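Local coordinates for protein thiol transferase (PDB 4F0B) that binds glutathione disulfide and, as a Ure2p-type glutathione transferase, probably catalyses glutathione-dependent thiol transfer, at residues A[7-13]-A[37-43]; A[19-24]-A[220-224]; A[64-68]-A[80-84]. All blocks are in the same frame, centred on the assembly; numbering follows the deposited sequence.

Interaction 1: A[7-13]-A[37-43]; sequences KPVVHYT and DYETVKM
Strands 9-13 and 38-42 run parallel, their axes 4.6 Å apart at closest approach and their N-to-C directions 22° apart (signed crossing -22°). The strand residues are extended, phi -83 to -152° and psi 112 to 152°, with Thr13 at -152/-179°, and the register pairs Val9 with Tyr38, Val10 with Glu39, His11 with Thr40, Tyr12 with Val41 and Thr13 with Lys42, at CA-CA distances of 4.7 to 5.2 Å. Five backbone hydrogen bonds form the ladder: Glu39 N to Val9 O (3.0 Å), His11 N to Glu39 O (2.7 Å), Val41 N to His11 O (2.9 Å), Thr13 N to Val41 O (3.0 Å) and Met43 N to Thr13 O (2.8 Å).

On one face lie Val10, Tyr12, Glu39 and Val41. The valines, both t, meet through Val10 CG1 and Val41 CG2 at 3.8 Å; Tyr12, chi1 m, sets CD1 3.6 Å from Val41 CB, while Met43 SD lies at its ring edge. A water links Lys7 O with Glu39 OE1 (3.2 and 3.1 Å). The other face carries Val9, His11, Thr13, Tyr38, Thr40 and Lys42; His11 and Tyr38 pack on helix 20-33, and Tyr38, chi1 p, hydrogen-bonds Glu27 through its OH. A second water lies 2.8 Å from both His11 ND1 and Thr40 OG1. With helix 20-33 between them, these strands make the beta-alpha-beta unit that opens the thioredoxin-like domain of glutathione transferases.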
loop_
_atom_site.group_PDB
_atom_site.type_symbol
_atom_site.label_atom_id
_atom_site.label_comp_id
_atom_site.label_asym_id
_atom_site.label_seq_id
_atom_site.Cartn_x
_atom_site.Cartn_y
_atom_site.Cartn_z
ATOM N N LYS A 7 26.729 11.531 5.935
ATOM C CA LYS A 7 25.653 10.748 5.363
ATOM C C LYS A 7 24.407 10.861 6.248
ATOM O O LYS A 7 24.233 10.076 7.185
ATOM C CB LYS A 7 26.107 9.293 5.252
ATOM C CG LYS A 7 27.288 9.078 4.305
ATOM C CD LYS A 7 27.625 7.598 4.188
ATOM C CE LYS A 7 28.398 7.288 2.915
ATOM N NZ LYS A 7 29.698 8.006 2.882
ATOM N N PRO A 8 23.535 11.844 5.952
ATOM C CA PRO A 8 22.347 12.097 6.772
ATOM C C PRO A 8 21.245 11.088 6.593
ATOM O O PRO A 8 20.344 11.068 7.437
ATOM C CB PRO A 8 21.842 13.447 6.268
ATOM C CG PRO A 8 22.479 13.650 4.948
ATOM C CD PRO A 8 23.735 12.877 4.922
ATOM N N VAL A 9 21.267 10.314 5.512
ATOM C CA VAL A 9 20.300 9.237 5.346
ATOM C C VAL A 9 21.063 7.932 5.451
ATOM O O VAL A 9 22.157 7.801 4.881
ATOM C CB VAL A 9 19.582 9.343 3.974
ATOM C CG1 VAL A 9 18.727 8.128 3.737
ATOM C CG2 VAL A 9 18.702 10.596 3.946
ATOM N N VAL A 10 20.536 6.989 6.222
ATOM C CA VAL A 10 21.040 5.608 6.208
ATOM C C VAL A 10 19.954 4.728 5.591
ATOM O O VAL A 10 18.791 4.806 5.988
ATOM C CB VAL A 10 21.348 5.103 7.625
ATOM C CG1 VAL A 10 21.933 3.689 7.580
ATOM C CG2 VAL A 10 22.314 6.068 8.363
ATOM N N HIS A 11 20.315 3.941 4.574
ATOM C CA HIS A 11 19.371 3.075 3.871
ATOM C C HIS A 11 19.657 1.627 4.208
ATOM O O HIS A 11 20.734 1.125 3.838
ATOM C CB HIS A 11 19.545 3.273 2.361
ATOM C CG HIS A 11 18.525 2.533 1.533
ATOM N ND1 HIS A 11 18.822 2.066 0.274
ATOM C CD2 HIS A 11 17.234 2.170 1.771
ATOM C CE1 HIS A 11 17.753 1.480 -0.249
ATOM N NE2 HIS A 11 16.779 1.513 0.646
ATOM N N TYR A 12 18.712 0.973 4.895
ATOM C CA TYR A 12 18.819 -0.433 5.246
ATOM C C TYR A 12 18.105 -1.215 4.159
ATOM O O TYR A 12 16.880 -1.050 3.974
ATOM C CB TYR A 12 18.147 -0.678 6.605
ATOM C CG TYR A 12 18.825 0.058 7.736
ATOM C CD1 TYR A 12 19.872 -0.532 8.455
ATOM C CD2 TYR A 12 18.440 1.364 8.083
ATOM C CE1 TYR A 12 20.518 0.140 9.490
ATOM C CE2 TYR A 12 19.099 2.055 9.117
ATOM C CZ TYR A 12 20.125 1.422 9.814
ATOM O OH TYR A 12 20.794 2.044 10.822
ATOM N N THR A 13 18.859 -2.028 3.418
ATOM C CA THR A 13 18.293 -2.575 2.198
ATOM C C THR A 13 18.892 -3.921 1.811
ATOM O O THR A 13 19.752 -4.470 2.508
ATOM C CB THR A 13 18.447 -1.535 1.076
ATOM O OG1 THR A 13 17.542 -1.882 0.027
ATOM C CG2 THR A 13 19.876 -1.462 0.552
ATOM N N ASP A 37 23.659 12.711 0.407
ATOM C CA ASP A 37 24.471 11.511 0.470
ATOM C C ASP A 37 23.910 10.555 1.507
ATOM O O ASP A 37 23.175 10.959 2.412
ATOM C CB ASP A 37 25.921 11.854 0.810
ATOM C CG ASP A 37 26.632 12.562 -0.334
ATOM O OD1 ASP A 37 26.660 11.986 -1.448
ATOM O OD2 ASP A 37 27.139 13.695 -0.134
ATOM N N TYR A 38 24.240 9.285 1.368
ATOM C CA TYR A 38 23.641 8.245 2.192
ATOM C C TYR A 38 24.599 7.069 2.419
ATOM O O TYR A 38 25.505 6.803 1.614
ATOM C CB TYR A 38 22.281 7.765 1.582
ATOM C CG TYR A 38 22.412 7.095 0.230
ATOM C CD1 TYR A 38 22.477 7.856 -0.934
ATOM C CD2 TYR A 38 22.506 5.714 0.125
ATOM C CE1 TYR A 38 22.636 7.269 -2.174
ATOM C CE2 TYR A 38 22.621 5.093 -1.124
ATOM C CZ TYR A 38 22.690 5.880 -2.255
ATOM O OH TYR A 38 22.885 5.283 -3.471
ATOM N N GLU A 39 24.420 6.401 3.553
ATOM C CA GLU A 39 25.060 5.134 3.844
ATOM C C GLU A 39 24.104 4.042 3.454
ATOM O O GLU A 39 22.871 4.171 3.635
ATOM C CB GLU A 39 25.344 4.993 5.365
ATOM C CG GLU A 39 25.798 3.565 5.830
ATOM C CD GLU A 39 26.057 3.422 7.342
ATOM O OE1 GLU A 39 25.726 4.354 8.118
ATOM O OE2 GLU A 39 26.613 2.368 7.775
ATOM N N THR A 40 24.661 2.941 2.962
ATOM C CA THR A 40 23.898 1.735 2.726
ATOM C C THR A 40 24.313 0.638 3.700
ATOM O O THR A 40 25.493 0.366 3.875
ATOM C CB THR A 40 24.158 1.226 1.323
ATOM O OG1 THR A 40 23.702 2.213 0.391
ATOM C CG2 THR A 40 23.390 -0.104 1.072
ATOM N N VAL A 41 23.328 0.062 4.384
ATOM C CA VAL A 41 23.532 -1.094 5.269
ATOM C C VAL A 41 22.828 -2.240 4.589
ATOM O O VAL A 41 21.596 -2.261 4.508
ATOM C CB VAL A 41 22.955 -0.862 6.666
ATOM C CG1 VAL A 41 23.123 -2.122 7.523
ATOM C CG2 VAL A 41 23.645 0.325 7.322
ATOM N N LYS A 42 23.602 -3.210 4.122
ATOM C CA LYS A 42 23.058 -4.369 3.453
ATOM C C LYS A 42 22.589 -5.423 4.496
ATOM O O LYS A 42 23.359 -5.906 5.315
ATOM C CB LYS A 42 24.095 -4.930 2.472
ATOM C CG LYS A 42 23.516 -5.970 1.533
ATOM C CD LYS A 42 24.589 -6.490 0.588
ATOM C CE LYS A 42 23.995 -7.442 -0.434
ATOM N NZ LYS A 42 25.085 -8.133 -1.194
ATOM N N MET A 43 21.308 -5.753 4.458
ATOM C CA MET A 43 20.679 -6.597 5.464
ATOM C C MET A 43 20.379 -7.959 4.892
ATOM O O MET A 43 19.878 -8.066 3.759
ATOM C CB MET A 43 19.354 -5.971 5.962
ATOM C CG MET A 43 19.555 -4.597 6.557
ATOM S SD MET A 43 20.210 -4.674 8.236
ATOM C CE MET A 43 18.797 -5.333 9.106
HETATM O O HOH W 1 25.697 7.460 8.295
HETATM O O HOH W 2 21.332 1.828 -1.030
#

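Interaction 2: A[19-24]-A[220-224]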
loop_
_atom_site.group_PDB
_atom_site.type_symbol
_atom_site.label_atom_id
_atom_site.label_comp_id
_atom_site.label_asym_id
_atom_site.label_seq_id
_atom_site.Cartn_x
_atom_site.Cartn_y
_atom_site.Cartn_z
ATOM N N GLY A 19 13.933 -3.284 -2.158
ATOM C CA GLY A 19 15.182 -2.654 -1.714
ATOM C C GLY A 19 15.766 -1.644 -2.678
ATOM O O GLY A 19 16.379 -0.651 -2.245
ATOM N N TRP A 20 15.565 -1.856 -3.983
ATOM C CA TRP A 20 16.217 -0.968 -4.948
ATOM C C TRP A 20 15.594 0.413 -4.945
ATOM O O TRP A 20 16.267 1.383 -5.288
ATOM C CB TRP A 20 16.061 -1.511 -6.373
ATOM C CG TRP A 20 16.816 -2.787 -6.620
ATOM C CD1 TRP A 20 18.081 -3.097 -6.203
ATOM C CD2 TRP A 20 16.352 -3.918 -7.379
ATOM N NE1 TRP A 20 18.423 -4.375 -6.631
ATOM C CE2 TRP A 20 17.375 -4.881 -7.365
ATOM C CE3 TRP A 20 15.154 -4.203 -8.065
ATOM C CZ2 TRP A 20 17.238 -6.135 -7.975
ATOM C CZ3 TRP A 20 15.009 -5.458 -8.680
ATOM C CH2 TRP A 20 16.050 -6.402 -8.635
ATOM N N VAL A 21 14.308 0.513 -4.612
ATOM C CA VAL A 21 13.588 1.720 -5.008
ATOM C C VAL A 21 13.965 3.000 -4.233
ATOM O O VAL A 21 14.103 4.066 -4.858
ATOM C CB VAL A 21 12.062 1.522 -5.202
ATOM C CG1 VAL A 21 11.803 0.399 -6.178
ATOM C CG2 VAL A 21 11.313 1.283 -3.896
ATOM N N PRO A 22 14.197 2.925 -2.902
ATOM C CA PRO A 22 14.675 4.175 -2.282
ATOM C C PRO A 22 16.059 4.578 -2.760
ATOM O O PRO A 22 16.348 5.780 -2.805
ATOM C CB PRO A 22 14.680 3.858 -0.775
ATOM C CG PRO A 22 13.705 2.651 -0.621
ATOM C CD PRO A 22 13.988 1.853 -1.893
ATOM N N ALA A 23 16.919 3.618 -3.098
ATOM C CA ALA A 23 18.265 3.949 -3.582
ATOM C C ALA A 23 18.183 4.635 -4.946
ATOM O O ALA A 23 18.928 5.568 -5.226
ATOM C CB ALA A 23 19.167 2.704 -3.633
ATOM N N ILE A 24 17.271 4.167 -5.786
ATOM C CA ILE A 24 17.022 4.840 -7.056
ATOM C C ILE A 24 16.611 6.301 -6.824
ATOM O O ILE A 24 17.219 7.199 -7.409
ATOM C CB ILE A 24 15.969 4.103 -7.871
ATOM C CG1 ILE A 24 16.528 2.763 -8.368
ATOM C CG2 ILE A 24 15.495 5.003 -9.046
ATOM C CD1 ILE A 24 15.442 1.827 -8.977
ATOM N N ILE A 220 20.400 0.879 -8.093
ATOM C CA ILE A 220 20.402 -0.570 -8.073
ATOM C C ILE A 220 21.740 -1.121 -7.593
ATOM O O ILE A 220 21.775 -1.980 -6.703
ATOM C CB ILE A 220 20.051 -1.117 -9.463
ATOM C CG1 ILE A 220 18.600 -0.796 -9.782
ATOM C CG2 ILE A 220 20.286 -2.611 -9.530
ATOM C CD1 ILE A 220 18.275 -1.033 -11.232
ATOM N N ASN A 221 22.837 -0.614 -8.146
ATOM C CA ASN A 221 24.145 -1.141 -7.807
ATOM C C ASN A 221 24.521 -0.899 -6.338
ATOM O O ASN A 221 25.285 -1.684 -5.762
ATOM C CB ASN A 221 25.219 -0.584 -8.749
ATOM C CG ASN A 221 25.046 -1.103 -10.174
ATOM O OD1 ASN A 221 24.405 -2.134 -10.388
ATOM N ND2 ASN A 221 25.584 -0.372 -11.156
ATOM N N SER A 222 23.968 0.159 -5.736
ATOM C CA SER A 222 24.313 0.481 -4.354
ATOM C C SER A 222 23.821 -0.575 -3.363
ATOM O O SER A 222 24.306 -0.628 -2.230
ATOM C CB SER A 222 23.710 1.818 -3.923
ATOM O OG SER A 222 22.298 1.734 -3.740
ATOM N N CYS A 223 22.866 -1.402 -3.770
ATOM C CA CYS A 223 22.290 -2.428 -2.906
ATOM C C CYS A 223 23.077 -3.735 -2.867
ATOM O O CYS A 223 22.745 -4.618 -2.089
ATOM C CB CYS A 223 20.854 -2.711 -3.341
ATOM S SG CYS A 223 19.773 -1.287 -3.262
ATOM N N ASN A 224 24.126 -3.839 -3.682
ATOM C CA ASN A 224 24.953 -5.048 -3.735
ATOM C C ASN A 224 26.028 -5.076 -2.666
ATOM O O ASN A 224 26.567 -6.151 -2.404
ATOM C CB ASN A 224 25.621 -5.178 -5.099
ATOM C CG ASN A 224 24.636 -5.402 -6.196
ATOM O OD1 ASN A 224 23.596 -6.025 -5.992
ATOM N ND2 ASN A 224 24.943 -4.878 -7.382
ATOM O OXT ASN A 224 26.379 -4.057 -2.068
HETATM O O HOH W 3 21.290 -4.722 -6.692
#
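Most of the direct contacts here are apolar. Ile220 and Cys223, one turn apart near the C-terminus, reach the N-terminal part of helix 20-33, where Ile24 N bonds Trp20 O at 3.0 Å. Ile24 CD1 lies 4.2 Å from Ile220 CG1. The methyl of Ala23 points at the opposite segment, with its CB 4.1 Å from Cys223 SG. The same CB also makes a van der Waals contact with Ser222 OG at 3.3 Å; that serine hydroxyl has its hydrogen-bond partner in Gly219 O, three residues earlier.

Trp20 brings in the aromatic contacts. Ile220 CG2 sits over the five-membered ring, 4.1 Å from its centroid and 22° off the normal, a CH-pi contact. Cys223 SG comes to the edge of the same ring, 5.0 Å from the centroid, with Trp20 CD1 at 3.8 Å, so the indole receives a methyl on a face and sulfur at its rim. Arg188 adds a cation-pi contact. In the fold, helix 20-33 belongs to the thioredoxin-like N-terminal domain of a glutathione transferase, and helix 214-222, last of the C-terminal helices, brings the chain's end back against it.

No direct hydrogen bond joins the segments. One water makes the polar link, accepting from Trp20 NE1 at 2.9 Å and donating to Ile220 O at 2.8 Å and to Asn224 OD1 at 2.7 Å.

Interaction 3: A[64-68]-A[80-84]. With GDS (oxidized glutathione disulfide), chain C.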
loop_
_atom_site.group_PDB
_atom_site.type_symbol
_atom_site.label_atom_id
_atom_site.label_comp_id
_atom_site.label_asym_id
_atom_site.label_seq_id
_atom_site.Cartn_x
_atom_site.Cartn_y
_atom_site.Cartn_z
ATOM N N LYS A 64 13.505 -1.617 16.005
ATOM C CA LYS A 64 13.324 -0.223 16.433
ATOM C C LYS A 64 13.213 0.764 15.281
ATOM O O LYS A 64 12.700 1.887 15.442
ATOM C CB LYS A 64 14.473 0.238 17.348
ATOM C CG LYS A 64 14.516 -0.455 18.709
ATOM C CD LYS A 64 15.647 0.095 19.574
ATOM C CE LYS A 64 15.719 -0.642 20.913
ATOM N NZ LYS A 64 16.763 -0.074 21.827
ATOM N N ILE A 65 13.708 0.361 14.107
ATOM C CA ILE A 65 13.655 1.188 12.911
ATOM C C ILE A 65 12.494 0.726 12.051
ATOM O O ILE A 65 11.695 1.551 11.585
ATOM C CB ILE A 65 14.969 1.084 12.143
ATOM C CG1 ILE A 65 16.094 1.713 12.990
ATOM C CG2 ILE A 65 14.883 1.791 10.781
ATOM C CD1 ILE A 65 17.522 1.349 12.513
ATOM N N CYS A 66 12.370 -0.584 11.860
ATOM C CA CYS A 66 11.266 -1.141 11.065
ATOM C C CYS A 66 10.555 -2.206 11.887
ATOM O O CYS A 66 11.050 -3.328 12.007
ATOM C CB CYS A 66 11.759 -1.786 9.776
ATOM S SG CYS A 66 10.388 -2.472 8.813
ATOM N N PRO A 67 9.406 -1.868 12.471
ATOM C CA PRO A 67 8.744 -2.844 13.370
ATOM C C PRO A 67 8.272 -4.106 12.653
ATOM O O PRO A 67 8.054 -5.130 13.304
ATOM C CB PRO A 67 7.571 -2.061 13.967
ATOM C CG PRO A 67 7.416 -0.835 13.126
ATOM C CD PRO A 67 8.755 -0.548 12.451
ATOM N N ASN A 68 8.144 -4.047 11.329
ATOM C CA ASN A 68 7.772 -5.188 10.542
ATOM C C ASN A 68 8.925 -6.148 10.277
ATOM O O ASN A 68 8.701 -7.236 9.768
ATOM C CB ASN A 68 7.196 -4.692 9.206
ATOM C CG ASN A 68 6.478 -5.779 8.405
ATOM O OD1 ASN A 68 5.779 -6.639 8.952
ATOM N ND2 ASN A 68 6.600 -5.702 7.083
ATOM N N PRO A 80 13.094 7.371 11.814
ATOM C CA PRO A 80 12.964 6.155 10.997
ATOM C C PRO A 80 11.761 6.195 10.055
ATOM O O PRO A 80 10.703 6.736 10.389
ATOM C CB PRO A 80 12.770 5.045 12.055
ATOM C CG PRO A 80 12.013 5.740 13.175
ATOM C CD PRO A 80 12.546 7.181 13.182
ATOM N N VAL A 81 11.931 5.617 8.867
ATOM C CA VAL A 81 10.807 5.457 7.941
ATOM C C VAL A 81 10.879 4.061 7.356
ATOM O O VAL A 81 11.919 3.651 6.800
ATOM C CB VAL A 81 10.856 6.500 6.767
ATOM C CG1 VAL A 81 9.568 6.407 5.963
ATOM C CG2 VAL A 81 11.062 7.929 7.295
ATOM N N PHE A 82 9.776 3.325 7.457
ATOM C CA PHE A 82 9.688 2.005 6.818
ATOM C C PHE A 82 8.533 2.014 5.815
ATOM O O PHE A 82 7.728 2.978 5.793
ATOM C CB PHE A 82 9.612 0.834 7.854
ATOM C CG PHE A 82 8.299 0.742 8.608
ATOM C CD1 PHE A 82 8.000 1.618 9.634
ATOM C CD2 PHE A 82 7.392 -0.272 8.317
ATOM C CE1 PHE A 82 6.780 1.529 10.329
ATOM C CE2 PHE A 82 6.173 -0.369 9.017
ATOM C CZ PHE A 82 5.881 0.525 10.014
ATOM N N GLU A 83 8.502 0.967 4.979
ATOM C CA GLU A 83 7.597 0.762 3.819
ATOM C C GLU A 83 8.075 1.562 2.608
ATOM O O GLU A 83 8.089 2.806 2.629
ATOM C CB GLU A 83 6.129 1.118 4.133
ATOM C CG GLU A 83 5.510 0.238 5.216
ATOM C CD GLU A 83 5.252 -1.193 4.757
ATOM O OE1 GLU A 83 4.922 -1.389 3.556
ATOM O OE2 GLU A 83 5.397 -2.125 5.570
ATOM N N THR A 84 8.482 0.832 1.563
ATOM C CA THR A 84 8.984 1.444 0.316
ATOM C C THR A 84 8.295 2.765 -0.038
ATOM O O THR A 84 8.969 3.801 -0.144
ATOM C CB THR A 84 8.792 0.496 -0.910
ATOM O OG1 THR A 84 7.439 0.020 -0.925
ATOM C CG2 THR A 84 9.777 -0.658 -0.850
HETATM N N1 GDS C . 5.413 -3.617 2.083
HETATM C CA1 GDS C . 6.889 -3.640 2.328
HETATM C C1 GDS C . 7.517 -2.444 1.562
HETATM O OE1 GDS C . 6.937 -2.022 0.538
HETATM O OE2 GDS C . 8.565 -1.956 2.026
HETATM C CB1 GDS C . 7.479 -4.945 1.771
HETATM C CG1 GDS C . 8.978 -5.087 2.093
HETATM C CD1 GDS C . 9.423 -6.515 1.807
HETATM O O1 GDS C . 8.709 -7.399 1.352
HETATM N N2 GDS C . 10.719 -6.789 2.173
HETATM C CA2 GDS C . 11.342 -8.103 1.967
HETATM C C2 GDS C . 11.968 -8.566 3.264
HETATM O O2 GDS C . 12.611 -7.778 4.004
HETATM C CB2 GDS C . 12.448 -8.081 0.915
HETATM S SG2 GDS C . 11.953 -7.444 -0.687
HETATM N N3 GDS C . 11.793 -9.875 3.530
HETATM C CA3 GDS C . 12.388 -10.446 4.742
HETATM C C3 GDS C . 11.419 -11.234 5.544
HETATM O OE3 GDS C . 11.856 -11.713 6.609
HETATM O OE4 GDS C . 10.233 -11.356 5.133
HETATM N N4 GDS C . 7.153 -8.567 -0.779
HETATM C CA4 GDS C . 5.739 -8.307 -0.987
HETATM C C4 GDS C . 5.388 -6.792 -1.157
HETATM O OE5 GDS C . 6.263 -5.990 -1.545
HETATM O OE6 GDS C . 4.213 -6.486 -0.887
HETATM C C5 GDS C . 7.693 -9.696 -1.246
HETATM O O5 GDS C . 7.021 -10.553 -1.867
HETATM C CA5 GDS C . 9.171 -9.915 -0.973
HETATM N N5 GDS C . 9.417 -11.345 -0.669
HETATM C CB5 GDS C . 9.918 -9.434 -2.237
HETATM S SG5 GDS C . 11.685 -9.394 -1.962
HETATM C CA6 GDS C . 8.735 -13.463 2.915
HETATM C C6 GDS C . 7.595 -14.337 2.354
HETATM O OE7 GDS C . 6.761 -13.804 1.588
HETATM O OE8 GDS C . 7.545 -15.527 2.755
HETATM N N6 GDS C . 8.918 -13.816 4.321
HETATM C CB6 GDS C . 10.057 -13.713 2.123
HETATM C CG6 GDS C . 10.083 -13.251 0.636
HETATM C CD6 GDS C . 9.935 -11.761 0.531
HETATM O O6 GDS C . 10.199 -10.957 1.411
HETATM O O HOH W 4 7.881 -3.246 6.106
#
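Glu83 and Thr84 belong to the glutathione pocket, and the contact places the loop 64-68 beside the strand that leads into them. One glutathione half of the bound disulfide presents an alpha-amino and carboxylate group to this corner: ligand N1 donates to Glu83 OE1 (2.7 Å), Thr84 N to ligand OE2 (2.8 Å) and Thr84 OG1 to ligand OE1 (2.6 Å). His123 NE2 also bonds Glu83 OE1, and Lys182 NZ bonds Thr84 OG1. Glu83, between Phe82 and Thr84, has a positive phi of 79°. Its other carboxylate oxygen, OE2, takes a 2.8 Å hydrogen bond from a water that accepts from Asn68 ND2 at 2.9 Å, so the loop reaches the ligand-binding glutamate by way of solvent.

Between the segments themselves the joint is apolar and centres on Phe82. Pro67 CD lies over its ring, 3.7 Å from the centroid and 19° off the normal, a CH-pi contact; Cys66 SG approaches obliquely, 4.6 Å from the centroid and 3.5 Å from Phe82 CB. Ile65 CG2 meets Pro80 CB at 4.1 Å.

Trp118 of the second subunit meets Phe82 edge-to-face, and Arg157 of that subunit bonds Asn68 OD1, so the contact is also part of the dimer interface. Within the chain, Ile65 and Cys66 rest on strand 73-76, while Val81 packs on helix 84-95.

All three contacts involve the N-terminal, thioredoxin-like domain. Interactions 1 and 2, centres about 10 Å apart, are tied by two probable hydrogen bonds, Lys42 NZ to Asn224 O and Thr13 OG1 to Gly19 O, each 2.8 Å. Interaction 3 lies with its centre about 13 Å from that of interaction 1 and 17 Å from that of interaction 2; its strand 79-82 is the sheet edge opposite 38-42. Ile65 CD1 packs 3.7 Å from Tyr12 OH, and Val21 CG2 lies 3.9 Å from Thr84 CG2. Only interaction 3 bonds the disulfide through its own residues, but Gly19 N lies 4.8 Å from GDS SG2 and Met43 CB 7.2 Å from GDS O2.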